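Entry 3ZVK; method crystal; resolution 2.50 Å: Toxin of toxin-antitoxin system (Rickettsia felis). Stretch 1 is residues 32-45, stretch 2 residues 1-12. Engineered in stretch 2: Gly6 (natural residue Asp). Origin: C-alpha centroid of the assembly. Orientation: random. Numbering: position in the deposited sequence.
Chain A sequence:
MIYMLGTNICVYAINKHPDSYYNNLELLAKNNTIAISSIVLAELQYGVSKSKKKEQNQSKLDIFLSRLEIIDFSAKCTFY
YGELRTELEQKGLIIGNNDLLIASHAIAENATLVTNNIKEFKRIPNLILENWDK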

ATOM      1  N   ASN A  32     -25.856 -20.735   8.806  1.00 48.28           N
ATOM      2  CA  ASN A  32     -24.799 -20.095   9.598  1.00 46.79           C
ATOM      3  C   ASN A  32     -23.458 -20.195   8.924  1.00 48.18           C
ATOM      4  O   ASN A  32     -23.317 -20.930   7.958  1.00 49.44           O
ATOM      5  CB  ASN A  32     -24.730 -20.733  11.014  1.00 44.35           C
ATOM      6  CG  ASN A  32     -26.063 -20.856  11.685  1.00 51.21           C
ATOM      7  OD1 ASN A  32     -26.620 -19.900  12.204  1.00 51.97           O
ATOM      8  ND2 ASN A  32     -26.647 -22.026  11.607  1.00 41.91           N
ATOM      9  N   THR A  33     -22.465 -19.459   9.438  1.00 42.26           N
ATOM     10  CA  THR A  33     -21.087 -19.464   8.954  1.00 38.92           C
ATOM     11  C   THR A  33     -20.226 -20.308   9.873  1.00 44.25           C
ATOM     12  O   THR A  33     -20.161 -20.055  11.082  1.00 44.65           O
ATOM     13  CB  THR A  33     -20.535 -18.024   8.889  1.00 43.70           C
ATOM     14  OG1 THR A  33     -21.352 -17.228   8.025  1.00 48.97           O
ATOM     15  CG2 THR A  33     -19.093 -17.971   8.412  1.00 36.75           C
ATOM     16  N   ILE A  34     -19.547 -21.307   9.288  1.00 41.04           N
ATOM     17  CA  ILE A  34     -18.591 -22.147   9.995  1.00 38.33           C
ATOM     18  C   ILE A  34     -17.224 -21.557   9.784  1.00 41.77           C
ATOM     19  O   ILE A  34     -16.803 -21.361   8.633  1.00 43.13           O
ATOM     20  CB  ILE A  34     -18.690 -23.635   9.612  1.00 40.18           C
ATOM     21  CG1 ILE A  34     -20.107 -24.175  10.059  1.00 42.36           C
ATOM     22  CG2 ILE A  34     -17.545 -24.426  10.336  1.00 36.60           C
ATOM     23  CD1 ILE A  34     -20.544 -25.318   9.342  1.00 54.74           C
ATOM     24  N   ALA A  35     -16.532 -21.247  10.898  1.00 36.67           N
ATOM     25  CA  ALA A  35     -15.188 -20.653  10.857  1.00 35.36           C
ATOM     26  C   ALA A  35     -14.204 -21.207  11.880  1.00 39.54           C
ATOM     27  O   ALA A  35     -14.581 -21.965  12.776  1.00 41.48           O
ATOM     28  CB  ALA A  35     -15.304 -19.145  11.020  1.00 36.74           C
ATOM     29  N   ILE A  36     -12.926 -20.843  11.729  1.00 37.23           N
ATOM     30  CA  ILE A  36     -11.832 -21.100  12.680  1.00 37.33           C
ATOM     31  C   ILE A  36     -11.005 -19.851  12.794  1.00 42.54           C
ATOM     32  O   ILE A  36     -10.866 -19.099  11.835  1.00 43.10           O
ATOM     33  CB  ILE A  36     -10.929 -22.365  12.476  1.00 39.40           C
ATOM     34  CG1 ILE A  36     -10.134 -22.338  11.154  1.00 38.52           C
ATOM     35  CG2 ILE A  36     -11.681 -23.682  12.734  1.00 39.73           C
ATOM     36  CD1 ILE A  36      -8.880 -23.195  11.155  1.00 41.38           C
ATOM     37  N   SER A  37     -10.463 -19.627  13.963  1.00 40.23           N
ATOM     38  CA  SER A  37      -9.566 -18.520  14.231  1.00 39.52           C
ATOM     39  C   SER A  37      -8.245 -18.875  13.556  1.00 42.43           C
ATOM     40  O   SER A  37      -7.902 -20.048  13.470  1.00 43.39           O
ATOM     41  CB  SER A  37      -9.325 -18.426  15.739  1.00 41.03           C
ATOM     42  OG  SER A  37      -8.469 -17.338  16.037  1.00 44.37           O
ATOM     43  N   SER A  38      -7.487 -17.873  13.109  1.00 37.64           N
ATOM     44  CA  SER A  38      -6.144 -18.102  12.587  1.00 35.44           C
ATOM     45  C   SER A  38      -5.275 -18.749  13.712  1.00 40.67           C
ATOM     46  O   SER A  38      -4.347 -19.488  13.375  1.00 41.00           O
ATOM     47  CB  SER A  38      -5.524 -16.807  12.069  1.00 35.03           C
ATOM     48  OG  SER A  38      -5.526 -15.757  13.025  1.00 39.89           O
ATOM     49  N   ILE A  39      -5.639 -18.534  15.038  1.00 36.22           N
ATOM     50  CA  ILE A  39      -4.983 -19.128  16.237  1.00 35.49           C
ATOM     51  C   ILE A  39      -5.156 -20.669  16.266  1.00 36.77           C
ATOM     52  O   ILE A  39      -4.214 -21.390  16.563  1.00 38.87           O
ATOM     53  CB  ILE A  39      -5.396 -18.446  17.594  1.00 38.51           C
ATOM     54  CG1 ILE A  39      -5.330 -16.888  17.552  1.00 38.10           C
ATOM     55  CG2 ILE A  39      -4.594 -19.019  18.773  1.00 38.61           C
ATOM     56  CD1 ILE A  39      -3.936 -16.261  17.171  1.00 39.35           C
ATOM     57  N   VAL A  40      -6.333 -21.150  15.902  1.00 31.54           N
ATOM     58  CA  VAL A  40      -6.632 -22.581  15.750  1.00 31.78           C
ATOM     59  C   VAL A  40      -5.767 -23.131  14.629  1.00 37.23           C
ATOM     60  O   VAL A  40      -5.111 -24.149  14.825  1.00 38.70           O
ATOM     61  CB  VAL A  40      -8.139 -22.893  15.499  1.00 33.85           C
ATOM     62  CG1 VAL A  40      -8.342 -24.354  15.095  1.00 32.56           C
ATOM     63  CG2 VAL A  40      -8.975 -22.541  16.725  1.00 34.34           C
ATOM     64  N   LEU A  41      -5.721 -22.423  13.487  1.00 34.17           N
ATOM     65  CA  LEU A  41      -4.919 -22.812  12.318  1.00 33.95           C
ATOM     66  C   LEU A  41      -3.434 -22.897  12.631  1.00 38.45           C
ATOM     67  O   LEU A  41      -2.764 -23.821  12.160  1.00 37.77           O
ATOM     68  CB  LEU A  41      -5.217 -21.939  11.092  1.00 33.09           C
ATOM     69  CG  LEU A  41      -4.565 -22.383   9.790  1.00 35.71           C
ATOM     70  CD1 LEU A  41      -4.958 -23.844   9.386  1.00 35.14           C
ATOM     71  CD2 LEU A  41      -4.693 -21.329   8.710  1.00 34.06           C
ATOM     72  N   ALA A  42      -2.937 -21.993  13.503  1.00 36.18           N
ATOM     73  CA  ALA A  42      -1.548 -22.007  13.970  1.00 35.01           C
ATOM     74  C   ALA A  42      -1.292 -23.339  14.676  1.00 40.45           C
ATOM     75  O   ALA A  42      -0.298 -24.004  14.387  1.00 40.50           O
ATOM     76  CB  ALA A  42      -1.302 -20.851  14.916  1.00 35.96           C
ATOM     77  N   GLU A  43      -2.222 -23.761  15.558  1.00 38.45           N
ATOM     78  CA  GLU A  43      -2.125 -25.023  16.288  1.00 38.39           C
ATOM     79  C   GLU A  43      -2.192 -26.237  15.350  1.00 40.80           C
ATOM     80  O   GLU A  43      -1.407 -27.166  15.502  1.00 43.18           O
ATOM     81  CB  GLU A  43      -3.210 -25.112  17.370  1.00 40.65           C
ATOM     82  CG  GLU A  43      -3.084 -24.096  18.496  1.00 51.50           C
ATOM     83  CD  GLU A  43      -1.973 -24.295  19.508  1.00 68.11           C
ATOM     84  OE1 GLU A  43      -1.604 -25.457  19.792  1.00 51.66           O
ATOM     85  OE2 GLU A  43      -1.450 -23.276  20.006  1.00 70.04           O
ATOM     86  N   LEU A  44      -3.089 -26.213  14.372  1.00 34.56           N
ATOM     87  CA  LEU A  44      -3.252 -27.297  13.394  1.00 34.11           C
ATOM     88  C   LEU A  44      -2.022 -27.421  12.476  1.00 38.66           C
ATOM     89  O   LEU A  44      -1.553 -28.523  12.210  1.00 40.28           O
ATOM     90  CB  LEU A  44      -4.565 -27.127  12.593  1.00 33.01           C
ATOM     91  CG  LEU A  44      -5.886 -27.179  13.386  1.00 35.80           C
ATOM     92  CD1 LEU A  44      -7.039 -26.831  12.475  1.00 36.00           C
ATOM     93  CD2 LEU A  44      -6.105 -28.554  14.109  1.00 32.52           C
ATOM     94  N   GLN A  45      -1.456 -26.284  12.049  1.00 33.90           N
ATOM     95  CA  GLN A  45      -0.214 -26.262  11.257  1.00 32.97           C
ATOM     96  C   GLN A  45       0.987 -26.813  12.068  1.00 37.51           C
ATOM     97  O   GLN A  45       1.825 -27.534  11.524  1.00 39.82           O
ATOM     98  CB  GLN A  45       0.065 -24.862  10.699  1.00 33.33           C
ATOM     99  CG  GLN A  45      -0.752 -24.514   9.431  1.00 31.51           C
ATOM    100  CD  GLN A  45      -0.460 -25.397   8.221  1.00 40.49           C
ATOM    101  OE1 GLN A  45      -1.282 -25.559   7.357  1.00 36.01           O
ATOM    102  NE2 GLN A  45       0.696 -26.040   8.146  1.00 29.16           N
TER
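Stretch 2 1-12: MIYMLGTNICVY

The apolar centre lies where both stretches turn from strand into helix. Cys10, on helix 7-12, points toward stretch 1 and drops its SG 3.6 Å from Ile36 CG2 and 4.0 Å from Val40 CG1. Ile36 CG2 also meets Leu5 CB at 4.0 Å, so one methyl serves both the strand end and the helix of stretch 2. The helices cross at -44° with axes 10.1 Å apart, running broadly the same way; Leu44 spans the gap, its CD1 3.8 Å from Cys10 CB and its CD2 3.7 Å from Val11 CG2. At the start of helix 7-12, Thr7 CG2 meets Glu43 CB, well along the other helix, at 3.8 Å. Gly6, an engineered residue, takes the N-cap position ahead of helix 7-12.

Outward, strand 2-5 lies parallel to strand 33-37 in the sheet, twisted by -39°. Thr33, Ala35, Ile2 and Met4 share one face; Ile34 and Tyr3 take the other. The backbone ladder alternates: Thr33 N to Met1 O (2.9 Å), Tyr3 N to Thr33 O (2.8 Å), Ala35 N to Tyr3 O (2.9 Å), Leu5 N to Ala35 O (2.9 Å). Where the ladder stops, a water continues it, donating to Leu5 O (2.7 Å) and accepting from Ser37 N (2.9 Å). At the polar edge Asn32 OD1 accepts from Met1 N at 2.8 Å, and Asn32 CG sits 3.7 Å from Tyr3 CE1, at the ring edge.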

ATOM      1  N   MET A   1     -25.788 -17.261  12.322  1.00 66.49           N
ATOM      2  CA  MET A   1     -24.708 -16.695  13.117  1.00 65.85           C
ATOM      3  C   MET A   1     -23.367 -17.332  12.791  1.00 64.27           C
ATOM      4  O   MET A   1     -23.294 -18.144  11.877  1.00 63.41           O
ATOM      5  CB  MET A   1     -25.041 -16.768  14.619  1.00 70.86           C
ATOM      6  CG  MET A   1     -24.797 -18.120  15.260  1.00 75.28           C
ATOM      7  SD  MET A   1     -24.396 -18.070  17.034  1.00 82.58           S
ATOM      8  CE  MET A   1     -23.332 -16.687  17.149  1.00 78.35           C
ATOM      9  N   ILE A   2     -22.304 -16.959  13.518  1.00 57.58           N
ATOM     10  CA  ILE A   2     -20.954 -17.512  13.332  1.00 53.09           C
ATOM     11  C   ILE A   2     -20.697 -18.617  14.358  1.00 51.18           C
ATOM     12  O   ILE A   2     -20.889 -18.422  15.552  1.00 48.92           O
ATOM     13  CB  ILE A   2     -19.841 -16.413  13.378  1.00 55.95           C
ATOM     14  CG1 ILE A   2     -20.103 -15.298  12.335  1.00 57.72           C
ATOM     15  CG2 ILE A   2     -18.435 -17.010  13.194  1.00 54.86           C
ATOM     16  CD1 ILE A   2     -19.231 -14.047  12.457  1.00 68.00           C
ATOM     17  N   TYR A   3     -20.245 -19.778  13.879  1.00 45.39           N
ATOM     18  CA  TYR A   3     -19.831 -20.880  14.728  1.00 43.31           C
ATOM     19  C   TYR A   3     -18.332 -21.030  14.508  1.00 46.29           C
ATOM     20  O   TYR A   3     -17.911 -21.333  13.397  1.00 46.94           O
ATOM     21  CB  TYR A   3     -20.554 -22.174  14.349  1.00 42.99           C
ATOM     22  CG  TYR A   3     -21.942 -22.272  14.937  1.00 45.21           C
ATOM     23  CD1 TYR A   3     -23.026 -21.654  14.321  1.00 46.13           C
ATOM     24  CD2 TYR A   3     -22.173 -22.968  16.134  1.00 46.91           C
ATOM     25  CE1 TYR A   3     -24.309 -21.736  14.864  1.00 48.81           C
ATOM     26  CE2 TYR A   3     -23.450 -23.062  16.678  1.00 44.76           C
ATOM     27  CZ  TYR A   3     -24.523 -22.453  16.030  1.00 53.80           C
ATOM     28  OH  TYR A   3     -25.813 -22.525  16.528  1.00 54.61           O
ATOM     29  N   MET A   4     -17.525 -20.770  15.535  1.00 41.05           N
ATOM     30  CA  MET A   4     -16.071 -20.917  15.444  1.00 38.90           C
ATOM     31  C   MET A   4     -15.689 -22.229  16.115  1.00 46.08           C
ATOM     32  O   MET A   4     -16.133 -22.495  17.244  1.00 48.06           O
ATOM     33  CB  MET A   4     -15.348 -19.726  16.091  1.00 40.72           C
ATOM     34  CG  MET A   4     -15.670 -18.417  15.428  1.00 44.49           C
ATOM     35  SD  MET A   4     -14.667 -17.018  15.931  1.00 49.43           S
ATOM     36  CE  MET A   4     -13.236 -17.291  14.917  1.00 44.13           C
ATOM     37  N   LEU A   5     -14.933 -23.086  15.414  1.00 41.49           N
ATOM     38  CA  LEU A   5     -14.524 -24.376  16.010  1.00 40.40           C
ATOM     39  C   LEU A   5     -13.204 -24.230  16.735  1.00 40.85           C
ATOM     40  O   LEU A   5     -12.291 -23.538  16.253  1.00 38.69           O
ATOM     41  CB  LEU A   5     -14.408 -25.507  14.958  1.00 39.38           C
ATOM     42  CG  LEU A   5     -15.490 -25.591  13.908  1.00 42.88           C
ATOM     43  CD1 LEU A   5     -15.069 -26.543  12.784  1.00 42.08           C
ATOM     44  CD2 LEU A   5     -16.825 -25.985  14.536  1.00 42.69           C
ATOM     45  N   GLY A   6     -13.134 -24.852  17.899  1.00 39.36           N
ATOM     46  CA  GLY A   6     -11.934 -24.887  18.735  1.00 39.93           C
ATOM     47  C   GLY A   6     -10.961 -25.918  18.198  1.00 44.72           C
ATOM     48  O   GLY A   6     -11.293 -26.680  17.282  1.00 45.00           O
ATOM     49  N   THR A   7      -9.758 -25.945  18.747  1.00 42.64           N
ATOM     50  CA  THR A   7      -8.680 -26.830  18.300  1.00 42.37           C
ATOM     51  C   THR A   7      -9.051 -28.306  18.459  1.00 47.43           C
ATOM     52  O   THR A   7      -8.860 -29.074  17.511  1.00 46.80           O
ATOM     53  CB  THR A   7      -7.355 -26.448  18.998  1.00 49.73           C
ATOM     54  OG1 THR A   7      -7.132 -25.046  18.794  1.00 49.50           O
ATOM     55  CG2 THR A   7      -6.147 -27.240  18.469  1.00 43.29           C
ATOM     56  N   ASN A   8      -9.570 -28.692  19.643  1.00 42.88           N
ATOM     57  CA  ASN A   8      -9.977 -30.054  19.971  1.00 43.15           C
ATOM     58  C   ASN A   8     -11.013 -30.603  19.008  1.00 48.77           C
ATOM     59  O   ASN A   8     -10.859 -31.737  18.577  1.00 50.00           O
ATOM     60  CB  ASN A   8     -10.493 -30.156  21.414  1.00 40.95           C
ATOM     61  CG  ASN A   8      -9.543 -29.879  22.551  1.00 54.41           C
ATOM     62  OD1 ASN A   8      -9.985 -29.821  23.694  1.00 48.24           O
ATOM     63  ND2 ASN A   8      -8.233 -29.819  22.347  1.00 54.25           N
ATOM     64  N   ILE A   9     -12.026 -29.795  18.624  1.00 44.73           N
ATOM     65  CA  ILE A   9     -13.056 -30.169  17.650  1.00 43.59           C
ATOM     66  C   ILE A   9     -12.389 -30.481  16.326  1.00 45.27           C
ATOM     67  O   ILE A   9     -12.696 -31.517  15.741  1.00 45.41           O
ATOM     68  CB  ILE A   9     -14.167 -29.075  17.515  1.00 45.72           C
ATOM     69  CG1 ILE A   9     -15.194 -29.185  18.671  1.00 47.40           C
ATOM     70  CG2 ILE A   9     -14.870 -29.112  16.158  1.00 45.36           C
ATOM     71  CD1 ILE A   9     -16.181 -30.418  18.666  1.00 39.40           C
ATOM     72  N   CYS A  10     -11.441 -29.589  15.888  1.00 39.65           N
ATOM     73  CA  CYS A  10     -10.736 -29.690  14.618  1.00 37.79           C
ATOM     74  C   CYS A  10      -9.846 -30.926  14.535  1.00 40.76           C
ATOM     75  O   CYS A  10      -9.936 -31.644  13.533  1.00 41.07           O
ATOM     76  CB  CYS A  10      -9.987 -28.406  14.296  1.00 37.89           C
ATOM     77  SG  CYS A  10     -11.051 -27.005  13.885  1.00 42.56           S
ATOM     78  N   VAL A  11      -9.012 -31.181  15.591  1.00 36.00           N
ATOM     79  CA  VAL A  11      -8.123 -32.337  15.725  1.00 36.84           C
ATOM     80  C   VAL A  11      -8.928 -33.667  15.707  1.00 46.67           C
ATOM     81  O   VAL A  11      -8.576 -34.578  14.955  1.00 47.60           O
ATOM     82  CB  VAL A  11      -7.174 -32.222  16.947  1.00 40.05           C
ATOM     83  CG1 VAL A  11      -6.372 -33.522  17.162  1.00 39.72           C
ATOM     84  CG2 VAL A  11      -6.200 -31.054  16.774  1.00 38.62           C
ATOM     85  N   TYR A  12     -10.041 -33.738  16.467  1.00 45.25           N
ATOM     86  CA  TYR A  12     -10.928 -34.916  16.496  1.00 45.86           C
ATOM     87  C   TYR A  12     -11.598 -35.161  15.162  1.00 48.45           C
ATOM     88  O   TYR A  12     -11.725 -36.312  14.768  1.00 50.26           O
ATOM     89  CB  TYR A  12     -11.972 -34.826  17.628  1.00 46.87           C
ATOM     90  CG  TYR A  12     -12.529 -36.170  18.030  1.00 47.58           C
ATOM     91  CD1 TYR A  12     -11.806 -37.029  18.862  1.00 50.21           C
ATOM     92  CD2 TYR A  12     -13.786 -36.583  17.598  1.00 46.87           C
ATOM     93  CE1 TYR A  12     -12.317 -38.271  19.238  1.00 49.63           C
ATOM     94  CE2 TYR A  12     -14.290 -37.835  17.937  1.00 48.75           C
ATOM     95  CZ  TYR A  12     -13.549 -38.680  18.753  1.00 60.15           C
ATOM     96  OH  TYR A  12     -14.050 -39.911  19.102  1.00 67.42           O
TER
HETATM   97  O   HOH W   1     -11.870 -20.828  16.166  1.00 28.18           O